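Local coordinates for protein N5-carboxyaminoimidazole ribonucleotide synthetase (PDB 3QFF) that probably uses ATP to join bicarbonate to aminoimidazole ribonucleotide, giving N5-carboxyaminoimidazole ribonucleotide in purine biosynthesis, at residues K15-I20 / A301-P306; I57-S62 / A73-V78; D64-I69 / L91-K96; Y99-S104 / R203-E208; F212-N217 / K240-A245. All coordinates share one frame; numbering follows the deposited sequence.

Contact 1: K15-I20 / A301-P306; sequences KTIGII and AICNLP
Ile-17, on strand 16-20, meets Cys-303 and Ile-302 at the end of helix 294-303, and these three buried residues carry the whole contact. The interaction between them is apolar and uses both branches of the isoleucine. Its long branch runs out to the sulfur, with Ile-17 CD1 3.9 Å from Cys-303 SG. CG1 stands anti to the carbonyl carbon (chi1 -58°) and chi2 is extended, which carries CD1 well clear of the strand backbone. The short branch is met more loosely, Ile-17 CG2 lying 4.3 Å from Ile-302 CD1. The backbones stay well apart, at 9.0 Å between the CA atoms of Ile-17 and Cys-303, so side chains alone bridge the two elements.

The polar interactions belong to the helix end. Asn-304, with positive phi, is the C-prime residue of a Schellman motif, in which Leu-305 N bonds Arg-300 O and Asn-304 N makes a weak bond to Ala-301 O. The Asn-304 side chain is held in turn by Ser-206 OG and by the backbone O of Met-7.

Strand 16-20 runs inside the parallel sheet of the preATP-grasp domain, between strands 39-44 and 78-81. Ile-17 also touches Tyr-38, Ile-40 and Val-78, while Ile-302 reaches Thr-80, so helix 294-303 packs against the sheet across neighbouring strands.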
# COMPACT_ATOMS: atom_id res chain seq x y z
N LYS A 15 14.64 11.42 -3.49
CA LYS A 15 15.69 10.88 -4.36
C LYS A 15 15.11 9.80 -5.26
O LYS A 15 13.99 9.34 -5.06
CB LYS A 15 16.85 10.31 -3.54
CG LYS A 15 17.56 11.31 -2.62
CD LYS A 15 18.40 12.33 -3.41
CE LYS A 15 19.41 13.01 -2.49
NZ LYS A 15 18.70 13.68 -1.36
N THR A 16 15.92 9.36 -6.23
CA THR A 16 15.52 8.35 -7.21
C THR A 16 16.09 6.98 -6.84
O THR A 16 17.31 6.81 -6.65
CB THR A 16 16.00 8.72 -8.64
OG1 THR A 16 15.50 10.02 -8.99
CG2 THR A 16 15.55 7.70 -9.68
N ILE A 17 15.19 6.01 -6.76
CA ILE A 17 15.59 4.62 -6.66
C ILE A 17 15.51 3.97 -8.04
O ILE A 17 14.46 3.99 -8.71
CB ILE A 17 14.70 3.85 -5.66
CG1 ILE A 17 14.78 4.51 -4.27
CG2 ILE A 17 15.13 2.38 -5.62
CD1 ILE A 17 13.75 4.00 -3.27
N GLY A 18 16.64 3.41 -8.46
CA GLY A 18 16.76 2.70 -9.73
C GLY A 18 16.68 1.20 -9.54
O GLY A 18 17.37 0.63 -8.69
N ILE A 19 15.84 0.57 -10.34
CA ILE A 19 15.58 -0.86 -10.22
C ILE A 19 15.98 -1.59 -11.50
O ILE A 19 15.55 -1.22 -12.61
CB ILE A 19 14.08 -1.14 -9.91
CG1 ILE A 19 13.63 -0.36 -8.66
CG2 ILE A 19 13.83 -2.66 -9.79
CD1 ILE A 19 12.13 -0.46 -8.33
N ILE A 20 16.82 -2.61 -11.35
CA ILE A 20 17.18 -3.48 -12.47
C ILE A 20 16.19 -4.65 -12.54
O ILE A 20 16.21 -5.56 -11.70
CB ILE A 20 18.64 -3.98 -12.38
CG1 ILE A 20 19.62 -2.80 -12.30
CG2 ILE A 20 18.99 -4.91 -13.57
CD1 ILE A 20 21.02 -3.18 -11.93
N ALA A 301 15.33 -0.64 4.05
CA ALA A 301 16.61 -1.30 4.27
C ALA A 301 17.74 -0.73 3.41
O ALA A 301 18.84 -0.45 3.91
CB ALA A 301 16.49 -2.83 4.04
N ILE A 302 17.47 -0.56 2.11
CA ILE A 302 18.51 -0.08 1.21
C ILE A 302 18.76 1.43 1.36
O ILE A 302 19.86 1.91 1.09
CB ILE A 302 18.25 -0.46 -0.27
CG1 ILE A 302 17.01 0.26 -0.80
CG2 ILE A 302 18.18 -2.01 -0.43
CD1 ILE A 302 16.83 0.16 -2.32
N CYS A 303 17.72 2.17 1.75
CA CYS A 303 17.83 3.61 1.95
C CYS A 303 18.33 3.94 3.36
O CYS A 303 18.59 5.10 3.67
CB CYS A 303 16.48 4.31 1.70
SG CYS A 303 15.90 4.28 -0.01
N ASN A 304 18.46 2.90 4.20
CA ASN A 304 18.90 3.04 5.59
C ASN A 304 17.95 3.91 6.43
O ASN A 304 18.37 4.76 7.21
CB ASN A 304 20.36 3.54 5.66
CG ASN A 304 21.04 3.23 6.99
OD1 ASN A 304 20.63 2.31 7.71
ND2 ASN A 304 22.08 4.00 7.32
N LEU A 305 16.65 3.70 6.25
CA LEU A 305 15.65 4.26 7.15
C LEU A 305 15.38 3.25 8.26
O LEU A 305 15.71 2.06 8.12
CB LEU A 305 14.36 4.57 6.38
CG LEU A 305 14.50 5.33 5.06
CD1 LEU A 305 13.14 5.42 4.39
CD2 LEU A 305 15.09 6.74 5.28
N PRO A 306 14.78 3.70 9.37
CA PRO A 306 14.41 2.71 10.38
C PRO A 306 13.46 1.66 9.78
O PRO A 306 12.59 2.01 8.96
CB PRO A 306 13.66 3.55 11.42
CG PRO A 306 14.24 4.93 11.26
CD PRO A 306 14.34 5.06 9.77

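Contact 2: I57-S62 / A73-V78; sequences IEIVAS and AEISDV
Ile-57 and Ile-75 stand with their CA atoms 9.2 Å apart, the strand 57-60 passing beside the chain just as it leaves helix 66-74. The contact belongs to a beta-alpha-beta crossover of the Rossmann-like preATP-grasp domain: strand 57-60 at one border of the four-stranded parallel sheet, helix 66-74, then strand 78-81 at the other border. Ile-57 and Ile-75 reach toward each other tip to tip. The terminal methyl CD1 of Ile-75 sits between the two branches of its partner, 3.8 Å from Ile-57 CG2 and 3.9 Å from Ile-57 CD1. It gets there because CG1 of Ile-75 occupies the crowded position between backbone N and carbonyl carbon (chi1 68°) and chi2 is fully extended. Two residues along the strand and on the same side of it, Ile-59 CD1 lies 4.3 Å from Ile-75 CD1, and Ile-59 also packs on His-71 and Leu-72 of the helix. All three isoleucines remain partly exposed, so this is an apolar patch near the surface. The turn that places Ile-75 is tied by two bonds to the last turn of the helix: the hydroxyl of Ser-76 bonds Leu-72 O, and Ser-76 N lies 3.1 Å from Ala-73 O.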
# COMPACT_ATOMS: atom_id res chain seq x y z
N ILE A 57 11.06 7.21 -14.75
CA ILE A 57 11.99 7.02 -15.86
C ILE A 57 12.07 5.54 -16.27
O ILE A 57 12.19 4.67 -15.40
CB ILE A 57 13.40 7.56 -15.51
CG1 ILE A 57 13.31 9.05 -15.14
CG2 ILE A 57 14.39 7.34 -16.66
CD1 ILE A 57 14.60 9.63 -14.60
N GLU A 58 12.01 5.27 -17.57
CA GLU A 58 12.12 3.92 -18.12
C GLU A 58 13.30 3.82 -19.09
O GLU A 58 13.39 4.59 -20.04
CB GLU A 58 10.81 3.54 -18.81
CG GLU A 58 10.78 2.15 -19.49
CD GLU A 58 9.52 1.92 -20.33
OE1 GLU A 58 9.13 0.75 -20.55
OE2 GLU A 58 8.88 2.90 -20.77
N ILE A 59 14.20 2.88 -18.84
CA ILE A 59 15.25 2.53 -19.80
C ILE A 59 15.00 1.13 -20.37
O ILE A 59 15.01 0.13 -19.64
CB ILE A 59 16.66 2.61 -19.16
CG1 ILE A 59 16.93 4.02 -18.64
CG2 ILE A 59 17.74 2.21 -20.18
CD1 ILE A 59 18.07 4.11 -17.64
N VAL A 60 14.78 1.07 -21.67
CA VAL A 60 14.49 -0.19 -22.33
C VAL A 60 15.79 -0.73 -22.93
O VAL A 60 16.24 -0.24 -23.97
CB VAL A 60 13.32 -0.05 -23.36
CG1 VAL A 60 13.00 -1.39 -24.02
CG2 VAL A 60 12.07 0.48 -22.67
N ALA A 61 16.39 -1.71 -22.25
CA ALA A 61 17.66 -2.33 -22.67
C ALA A 61 17.88 -3.74 -22.10
O ALA A 61 17.17 -4.14 -21.18
CB ALA A 61 18.84 -1.44 -22.29
N SER A 62 18.85 -4.47 -22.64
CA SER A 62 19.26 -5.78 -22.13
C SER A 62 19.95 -5.67 -20.78
O SER A 62 20.63 -4.69 -20.50
CB SER A 62 20.26 -6.46 -23.09
OG SER A 62 19.70 -6.68 -24.37
N ALA A 73 22.39 3.86 -13.41
CA ALA A 73 23.15 4.21 -12.22
C ALA A 73 23.35 5.72 -12.13
O ALA A 73 23.20 6.29 -11.04
CB ALA A 73 24.49 3.47 -12.19
N GLU A 74 23.66 6.33 -13.27
CA GLU A 74 23.94 7.77 -13.40
C GLU A 74 22.82 8.68 -12.93
O GLU A 74 23.06 9.84 -12.59
CB GLU A 74 24.15 8.14 -14.87
CG GLU A 74 25.50 7.85 -15.43
CD GLU A 74 25.60 8.32 -16.87
OE1 GLU A 74 26.74 8.54 -17.31
OE2 GLU A 74 24.56 8.48 -17.56
N ILE A 75 21.60 8.18 -12.99
CA ILE A 75 20.43 8.98 -12.63
C ILE A 75 19.74 8.49 -11.36
O ILE A 75 18.68 8.99 -10.99
CB ILE A 75 19.44 9.04 -13.79
CG1 ILE A 75 18.82 7.65 -14.01
CG2 ILE A 75 20.16 9.60 -15.04
CD1 ILE A 75 17.82 7.56 -15.12
N SER A 76 20.37 7.52 -10.70
CA SER A 76 19.82 6.91 -9.48
C SER A 76 20.67 7.24 -8.25
O SER A 76 21.89 7.17 -8.31
CB SER A 76 19.77 5.39 -9.64
OG SER A 76 18.90 5.02 -10.68
N ASP A 77 20.01 7.59 -7.15
CA ASP A 77 20.69 7.80 -5.87
C ASP A 77 20.98 6.49 -5.13
O ASP A 77 21.91 6.42 -4.31
CB ASP A 77 19.86 8.76 -5.02
CG ASP A 77 19.69 10.10 -5.72
OD1 ASP A 77 20.60 10.95 -5.60
OD2 ASP A 77 18.67 10.28 -6.43
N VAL A 78 20.19 5.46 -5.42
CA VAL A 78 20.43 4.11 -4.91
C VAL A 78 19.93 3.14 -5.98
O VAL A 78 18.92 3.40 -6.64
CB VAL A 78 19.77 3.85 -3.51
CG1 VAL A 78 18.25 4.05 -3.53
CG2 VAL A 78 20.14 2.45 -2.95

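Contact 3: D64-I69 / L91-K96; sequences DDLKAI and LQWLEK
Ile-69 and Leu-94 cross at about a right angle where helix 66-74 lies against helix 88-97, with the CB of Ile-69 directed at it. At CB the chain divides. CG2, set anti to the backbone N (chi1 -74° for the other branch), lands on the fork of the leucine, 3.8 Å from Leu-94 CG and 3.9 Å from both Leu-94 CD1 and Leu-94 CD2. The longer branch continues through CG1, and its end, CD1, packs against Ile-20 of strand 16-20, which Leu-94 touches too. About a turn earlier on helix 66-74, Leu-66 meets Trp-93, the residue just before Leu-94, in a similar crossing. Here Leu-66 CD1 comes 4.0 Å from Trp-93 CB and nearly as close to CG, approaching the indole obliquely at its root. The first turn of helix 66-74 begins at its N-cap, Asp-65, whose OD2 accepts a weak bond from Ala-68 N. These two helices pack side by side on the parallel sheet of the preATP-grasp domain. Between the two segments the contact is made by aliphatic carbons and the root of the indole, so it rests on shape and exclusion of water and contains no directional bond to fix its geometry.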
# COMPACT_ATOMS: atom_id res chain seq x y z
N ASP A 64 22.54 -7.19 -19.84
CA ASP A 64 24.00 -7.28 -20.00
C ASP A 64 24.59 -6.08 -20.74
O ASP A 64 25.79 -6.05 -21.04
CB ASP A 64 24.40 -8.60 -20.69
CG ASP A 64 23.77 -8.75 -22.07
OD1 ASP A 64 23.88 -9.84 -22.65
OD2 ASP A 64 23.16 -7.78 -22.58
N ASP A 65 23.74 -5.09 -21.03
CA ASP A 65 24.14 -3.88 -21.74
C ASP A 65 24.73 -2.89 -20.73
O ASP A 65 24.00 -2.14 -20.08
CB ASP A 65 22.91 -3.31 -22.47
CG ASP A 65 23.20 -2.04 -23.26
OD1 ASP A 65 22.29 -1.58 -23.98
OD2 ASP A 65 24.32 -1.49 -23.17
N LEU A 66 26.06 -2.92 -20.59
CA LEU A 66 26.73 -2.15 -19.54
C LEU A 66 26.49 -0.64 -19.64
O LEU A 66 26.31 0.00 -18.62
CB LEU A 66 28.24 -2.47 -19.44
CG LEU A 66 29.11 -1.60 -18.52
CD1 LEU A 66 28.72 -1.69 -17.04
CD2 LEU A 66 30.59 -1.92 -18.69
N LYS A 67 26.44 -0.10 -20.86
CA LYS A 67 26.11 1.31 -21.08
C LYS A 67 24.74 1.70 -20.51
O LYS A 67 24.59 2.76 -19.91
CB LYS A 67 26.17 1.68 -22.57
CG LYS A 67 27.48 1.32 -23.29
CD LYS A 67 28.52 2.43 -23.22
CE LYS A 67 29.41 2.41 -24.48
NZ LYS A 67 30.72 3.06 -24.24
N ALA A 68 23.75 0.85 -20.72
CA ALA A 68 22.40 1.10 -20.19
C ALA A 68 22.39 1.00 -18.66
O ALA A 68 21.81 1.85 -17.99
CB ALA A 68 21.39 0.15 -20.80
N ILE A 69 23.03 -0.03 -18.11
CA ILE A 69 23.21 -0.19 -16.67
C ILE A 69 23.86 1.08 -16.08
O ILE A 69 23.45 1.57 -15.02
CB ILE A 69 24.09 -1.45 -16.34
CG1 ILE A 69 23.30 -2.76 -16.54
CG2 ILE A 69 24.67 -1.40 -14.92
CD1 ILE A 69 22.10 -2.93 -15.61
N LEU A 91 27.83 -6.00 -12.15
CA LEU A 91 27.72 -5.94 -10.68
C LEU A 91 28.88 -5.18 -10.04
O LEU A 91 28.65 -4.34 -9.16
CB LEU A 91 27.60 -7.33 -10.05
CG LEU A 91 26.26 -8.06 -10.18
CD1 LEU A 91 26.42 -9.51 -9.72
CD2 LEU A 91 25.16 -7.35 -9.38
N GLN A 92 30.11 -5.45 -10.50
CA GLN A 92 31.27 -4.74 -9.95
C GLN A 92 31.19 -3.25 -10.29
O GLN A 92 31.48 -2.40 -9.44
CB GLN A 92 32.60 -5.32 -10.45
CG GLN A 92 33.82 -4.65 -9.79
CD GLN A 92 35.14 -5.33 -10.12
OE1 GLN A 92 35.64 -6.13 -9.33
NE2 GLN A 92 35.71 -5.00 -11.27
N TRP A 93 30.79 -2.94 -11.52
CA TRP A 93 30.69 -1.53 -11.90
C TRP A 93 29.74 -0.79 -10.95
O TRP A 93 30.09 0.25 -10.37
CB TRP A 93 30.28 -1.35 -13.36
CG TRP A 93 30.52 0.07 -13.77
CD1 TRP A 93 31.68 0.60 -14.28
CD2 TRP A 93 29.61 1.16 -13.62
NE1 TRP A 93 31.53 1.95 -14.49
CE2 TRP A 93 30.27 2.32 -14.10
CE3 TRP A 93 28.29 1.27 -13.15
CZ2 TRP A 93 29.65 3.58 -14.11
CZ3 TRP A 93 27.68 2.53 -13.17
CH2 TRP A 93 28.36 3.66 -13.64
N LEU A 94 28.54 -1.34 -10.77
CA LEU A 94 27.53 -0.76 -9.88
C LEU A 94 28.02 -0.63 -8.45
O LEU A 94 27.88 0.43 -7.83
CB LEU A 94 26.27 -1.62 -9.90
CG LEU A 94 25.47 -1.54 -11.19
CD1 LEU A 94 24.59 -2.77 -11.32
CD2 LEU A 94 24.66 -0.26 -11.21
N GLU A 95 28.61 -1.70 -7.93
CA GLU A 95 29.09 -1.73 -6.54
C GLU A 95 30.14 -0.65 -6.28
O GLU A 95 30.15 -0.02 -5.21
CB GLU A 95 29.62 -3.12 -6.18
CG GLU A 95 29.64 -3.40 -4.68
CD GLU A 95 30.07 -4.82 -4.36
OE1 GLU A 95 30.59 -5.52 -5.26
OE2 GLU A 95 29.89 -5.24 -3.19
N LYS A 96 31.00 -0.40 -7.25
CA LYS A 96 32.08 0.53 -7.03
C LYS A 96 31.83 1.95 -7.56
O LYS A 96 32.34 2.91 -7.00
CB LYS A 96 33.41 -0.04 -7.54
CG LYS A 96 33.73 -1.47 -7.00
CD LYS A 96 34.00 -1.52 -5.49
CE LYS A 96 33.98 -2.95 -4.99
NZ LYS A 96 33.97 -3.05 -3.50

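Contact 4: Y99-S104 / R203-E208; sequences YLPQGS and RSVSGE
Val-205 forms the close-packed part of this contact, its two methyls pressed against Pro-101 and the end of Tyr-99. Val-205 CG2 lies 3.7 Å from Pro-101 CB and 3.8 Å from Tyr-99 OH. Its other methyl, CG1, is almost as near the phenol oxygen, so the hydroxyl sits across both branches. Tyr-99 and Val-205 arrive from opposite directions, and the ring is backed from within its own segment: Pro-101 CD stands 3.8 Å above the plane, over the ring centre. Arg-9 also meets this tyrosine in a cation-pi contact. Toward solvent the 203-208 turn is looser, Ser-206 being exposed, though its hydroxyl is hydrogen-bonded. Yet the guanidinium of Arg-203 is held, with Gly-207 CA over one face toward its rim and NH1 bonded to Leu-254 O. Leu-100 to Gly-103 and Ser-204 to Gly-207 are both type I turns, so the preATP-grasp and ATP-grasp domains touch here through two turns. The second turn joins strands 195-203 and 209-220: Gly-207 N bonds Ser-204 O at 2.8 Å, Ser-204 N bonds Glu-208 O, and Gly-207 has positive phi. This is the pattern of a 3:5 beta hairpin, a type I turn with a G1 bulge.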
# COMPACT_ATOMS: atom_id res chain seq x y z
N TYR A 99 25.72 3.52 -6.21
CA TYR A 99 25.41 3.14 -4.84
C TYR A 99 24.52 1.89 -4.83
O TYR A 99 23.31 1.99 -5.04
CB TYR A 99 24.80 4.31 -4.05
CG TYR A 99 24.58 3.96 -2.60
CD1 TYR A 99 25.61 3.44 -1.82
CD2 TYR A 99 23.33 4.13 -2.02
CE1 TYR A 99 25.40 3.09 -0.49
CE2 TYR A 99 23.10 3.79 -0.69
CZ TYR A 99 24.14 3.27 0.07
OH TYR A 99 23.90 2.93 1.38
N LEU A 100 25.15 0.74 -4.60
CA LEU A 100 24.49 -0.57 -4.54
C LEU A 100 24.76 -1.19 -3.16
O LEU A 100 25.64 -2.06 -3.02
CB LEU A 100 25.04 -1.50 -5.64
CG LEU A 100 24.33 -2.84 -5.86
CD1 LEU A 100 23.20 -2.68 -6.86
CD2 LEU A 100 25.33 -3.93 -6.32
N PRO A 101 24.00 -0.76 -2.13
CA PRO A 101 24.21 -1.19 -0.74
C PRO A 101 24.07 -2.70 -0.52
O PRO A 101 24.64 -3.22 0.43
CB PRO A 101 23.11 -0.44 0.04
CG PRO A 101 22.10 -0.04 -0.97
CD PRO A 101 22.90 0.22 -2.23
N GLN A 102 23.31 -3.38 -1.39
CA GLN A 102 23.18 -4.84 -1.30
C GLN A 102 24.49 -5.58 -1.57
O GLN A 102 24.70 -6.68 -1.05
CB GLN A 102 22.11 -5.36 -2.26
CG GLN A 102 20.69 -5.14 -1.76
CD GLN A 102 19.69 -5.23 -2.87
OE1 GLN A 102 19.61 -4.34 -3.73
NE2 GLN A 102 18.93 -6.33 -2.90
N GLY A 103 25.34 -4.97 -2.39
CA GLY A 103 26.62 -5.56 -2.76
C GLY A 103 26.43 -6.67 -3.78
O GLY A 103 25.30 -6.93 -4.23
N SER A 104 27.51 -7.35 -4.12
CA SER A 104 27.47 -8.42 -5.13
C SER A 104 27.79 -9.81 -4.55
O SER A 104 27.56 -10.82 -5.21
CB SER A 104 28.45 -8.13 -6.27
OG SER A 104 29.77 -8.01 -5.76
N ARG A 203 17.53 -6.84 6.58
CA ARG A 203 18.65 -6.24 7.31
C ARG A 203 19.04 -4.94 6.63
O ARG A 203 19.33 -4.93 5.43
CB ARG A 203 19.85 -7.19 7.39
CG ARG A 203 20.96 -6.69 8.31
CD ARG A 203 21.96 -7.79 8.70
NE ARG A 203 23.10 -7.23 9.43
CZ ARG A 203 24.17 -6.67 8.87
NH1 ARG A 203 24.27 -6.56 7.55
NH2 ARG A 203 25.16 -6.20 9.63
N SER A 204 19.02 -3.85 7.38
CA SER A 204 19.32 -2.54 6.80
C SER A 204 20.82 -2.30 6.63
O SER A 204 21.65 -3.04 7.17
CB SER A 204 18.69 -1.41 7.63
OG SER A 204 19.50 -1.08 8.76
N VAL A 205 21.16 -1.25 5.88
CA VAL A 205 22.54 -0.82 5.66
C VAL A 205 23.28 -0.70 7.01
O VAL A 205 24.43 -1.14 7.13
CB VAL A 205 22.57 0.54 4.88
CG1 VAL A 205 23.98 1.14 4.87
CG2 VAL A 205 22.10 0.35 3.47
N SER A 206 22.60 -0.15 8.02
CA SER A 206 23.22 0.04 9.33
C SER A 206 23.19 -1.21 10.24
O SER A 206 23.68 -1.16 11.36
CB SER A 206 22.60 1.23 10.06
OG SER A 206 21.23 1.00 10.37
N GLY A 207 22.61 -2.31 9.75
CA GLY A 207 22.56 -3.56 10.51
C GLY A 207 21.32 -3.82 11.37
O GLY A 207 21.29 -4.82 12.08
N GLU A 208 20.31 -2.95 11.32
CA GLU A 208 19.02 -3.27 11.96
C GLU A 208 18.38 -4.47 11.25
O GLU A 208 18.41 -4.54 10.02
CB GLU A 208 18.06 -2.08 11.93
CG GLU A 208 16.83 -2.29 12.79
CD GLU A 208 15.81 -1.19 12.64
OE1 GLU A 208 14.82 -1.22 13.39
OE2 GLU A 208 15.99 -0.29 11.78

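Contact 5: F212-N217 / K240-A245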
# COMPACT_ATOMS: atom_id res chain seq x y z
N PHE A 212 10.08 -11.57 9.32
CA PHE A 212 8.66 -11.79 9.13
C PHE A 212 8.25 -13.16 9.68
O PHE A 212 9.11 -14.01 9.92
CB PHE A 212 8.29 -11.68 7.66
CG PHE A 212 8.17 -10.27 7.19
CD1 PHE A 212 9.22 -9.67 6.48
CD2 PHE A 212 7.03 -9.54 7.47
CE1 PHE A 212 9.10 -8.35 6.02
CE2 PHE A 212 6.90 -8.21 7.02
CZ PHE A 212 7.94 -7.62 6.29
N PRO A 213 6.94 -13.36 9.90
CA PRO A 213 6.48 -14.65 10.45
C PRO A 213 6.71 -15.79 9.46
O PRO A 213 6.75 -15.55 8.24
CB PRO A 213 4.97 -14.45 10.68
CG PRO A 213 4.71 -12.99 10.54
CD PRO A 213 5.84 -12.40 9.73
N VAL A 214 6.83 -17.01 9.97
CA VAL A 214 6.98 -18.18 9.13
C VAL A 214 5.73 -18.43 8.27
O VAL A 214 4.62 -18.50 8.78
CB VAL A 214 7.29 -19.47 9.95
CG1 VAL A 214 7.61 -20.62 9.01
CG2 VAL A 214 8.44 -19.25 10.96
N ALA A 215 5.94 -18.61 6.97
CA ALA A 215 4.86 -18.94 6.05
C ALA A 215 4.99 -20.39 5.61
O ALA A 215 6.09 -20.86 5.33
CB ALA A 215 4.90 -18.04 4.82
N GLU A 216 3.87 -21.10 5.58
CA GLU A 216 3.81 -22.45 5.01
C GLU A 216 3.48 -22.32 3.52
O GLU A 216 2.47 -21.71 3.15
CB GLU A 216 2.77 -23.30 5.75
CG GLU A 216 2.25 -24.53 4.97
CD GLU A 216 1.08 -25.23 5.69
OE1 GLU A 216 0.63 -24.74 6.74
OE2 GLU A 216 0.61 -26.27 5.19
N ASN A 217 4.33 -22.91 2.67
CA ASN A 217 4.19 -22.77 1.23
C ASN A 217 3.77 -24.04 0.52
O ASN A 217 4.37 -25.10 0.73
CB ASN A 217 5.50 -22.26 0.62
CG ASN A 217 5.89 -20.93 1.20
OD1 ASN A 217 5.05 -20.07 1.40
ND2 ASN A 217 7.18 -20.77 1.49
N LYS A 240 12.64 -22.10 15.55
CA LYS A 240 13.81 -22.64 14.86
C LYS A 240 14.01 -22.03 13.46
O LYS A 240 15.12 -21.60 13.12
CB LYS A 240 13.66 -24.15 14.74
CG LYS A 240 14.92 -24.92 14.45
CD LYS A 240 14.58 -26.41 14.34
CE LYS A 240 15.65 -27.27 14.97
NZ LYS A 240 15.35 -28.71 14.75
N ALA A 241 12.94 -22.00 12.65
CA ALA A 241 13.02 -21.41 11.33
C ALA A 241 13.45 -19.94 11.42
O ALA A 241 14.30 -19.50 10.65
CB ALA A 241 11.67 -21.55 10.59
N ILE A 242 12.87 -19.22 12.38
CA ILE A 242 13.20 -17.80 12.58
C ILE A 242 14.65 -17.62 13.04
O ILE A 242 15.36 -16.74 12.53
CB ILE A 242 12.22 -17.11 13.55
CG1 ILE A 242 10.87 -16.91 12.85
CG2 ILE A 242 12.74 -15.75 13.99
CD1 ILE A 242 9.73 -16.88 13.79
N ALA A 243 15.08 -18.45 13.99
CA ALA A 243 16.47 -18.40 14.45
C ALA A 243 17.45 -18.67 13.30
O ALA A 243 18.45 -17.97 13.16
CB ALA A 243 16.70 -19.41 15.60
N TYR A 244 17.14 -19.66 12.47
CA TYR A 244 18.00 -20.03 11.34
C TYR A 244 18.16 -18.86 10.37
O TYR A 244 19.28 -18.55 9.92
CB TYR A 244 17.43 -21.25 10.60
CG TYR A 244 17.66 -22.59 11.28
CD1 TYR A 244 17.46 -23.79 10.56
CD2 TYR A 244 18.09 -22.68 12.60
CE1 TYR A 244 17.66 -25.02 11.16
CE2 TYR A 244 18.31 -23.93 13.21
CZ TYR A 244 18.10 -25.09 12.47
OH TYR A 244 18.31 -26.33 13.06
N ALA A 245 17.03 -18.21 10.07
CA ALA A 245 17.02 -17.04 9.18
C ALA A 245 17.87 -15.89 9.72
O ALA A 245 18.64 -15.29 8.97
CB ALA A 245 15.58 -16.57 8.92
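Phe-212 and Ile-242 meet through backbone rather than ring: the CB of Phe-212 points away from helix 235-251, and Pro-213 CD lies in the plane of its ring, at the edge. The Phe-212 side chain also touches Ile-200 and Tyr-285. The setting is the ATP-grasp domain, in which helix 235-251 packs on the large antiparallel sheet that includes strand 209-220.

Val-214 does most of the joining. A single methyl, CG2, faces the helix and touches two successive residues of it, 4.0 Å from Ala-241 CB and 3.9 Å from Ile-242 CG1; Ile-242 CD1 is equally near. With CG1 anti to the backbone N (chi1 -173°), CG2 is the branch left to reach the helix. The valine and isoleucine side chains cross obliquely. The CB of Ile-242 is not aimed at the strand, but its CG1 and CD1 come nearer and meet the valine methyl. Ala-241 offers only its CB. The CA atoms of Val-214 and Ile-242 are 7.1 Å apart. Val-214 also packs on Val-197 and Val-199 of the adjacent strand.

Further along strand 209-220, polar residues are bound within the sheet region: Glu-216 forms salt bridges with Lys-195 and Arg-232, and Asn-217 bonds Ser-198 and Ser-227. The contact has one polar cost. Phe-212 O is buried against the aliphatic branch of the helix residue without a polar partner in the model, its neighbour across the contact being Ile-242 CG1 at 4.5 Å.

Contacts 1 to 4 form one connected body. Contacts 2 and 3 share helix 66-74, with centres 11 Å apart, and Ile-20 of contact 1 packs under both helices of contact 3. Contact 1 joins contact 2 through strand pairing, Gly-18 N lying 2.9 Å from Val-78 O. Contact 4 is 10 Å from contact 1, centre to centre, and is tied to it by Val-205 N and Ala-301 O, 3.1 Å apart. Contact 5 lies within the ATP-grasp domain, its centre 34 Å from those of contacts 2 and 3. The ADP pocket draws on residues between 113 and 274, a range that also holds contact 5 and the 203-208 segment of contact 4.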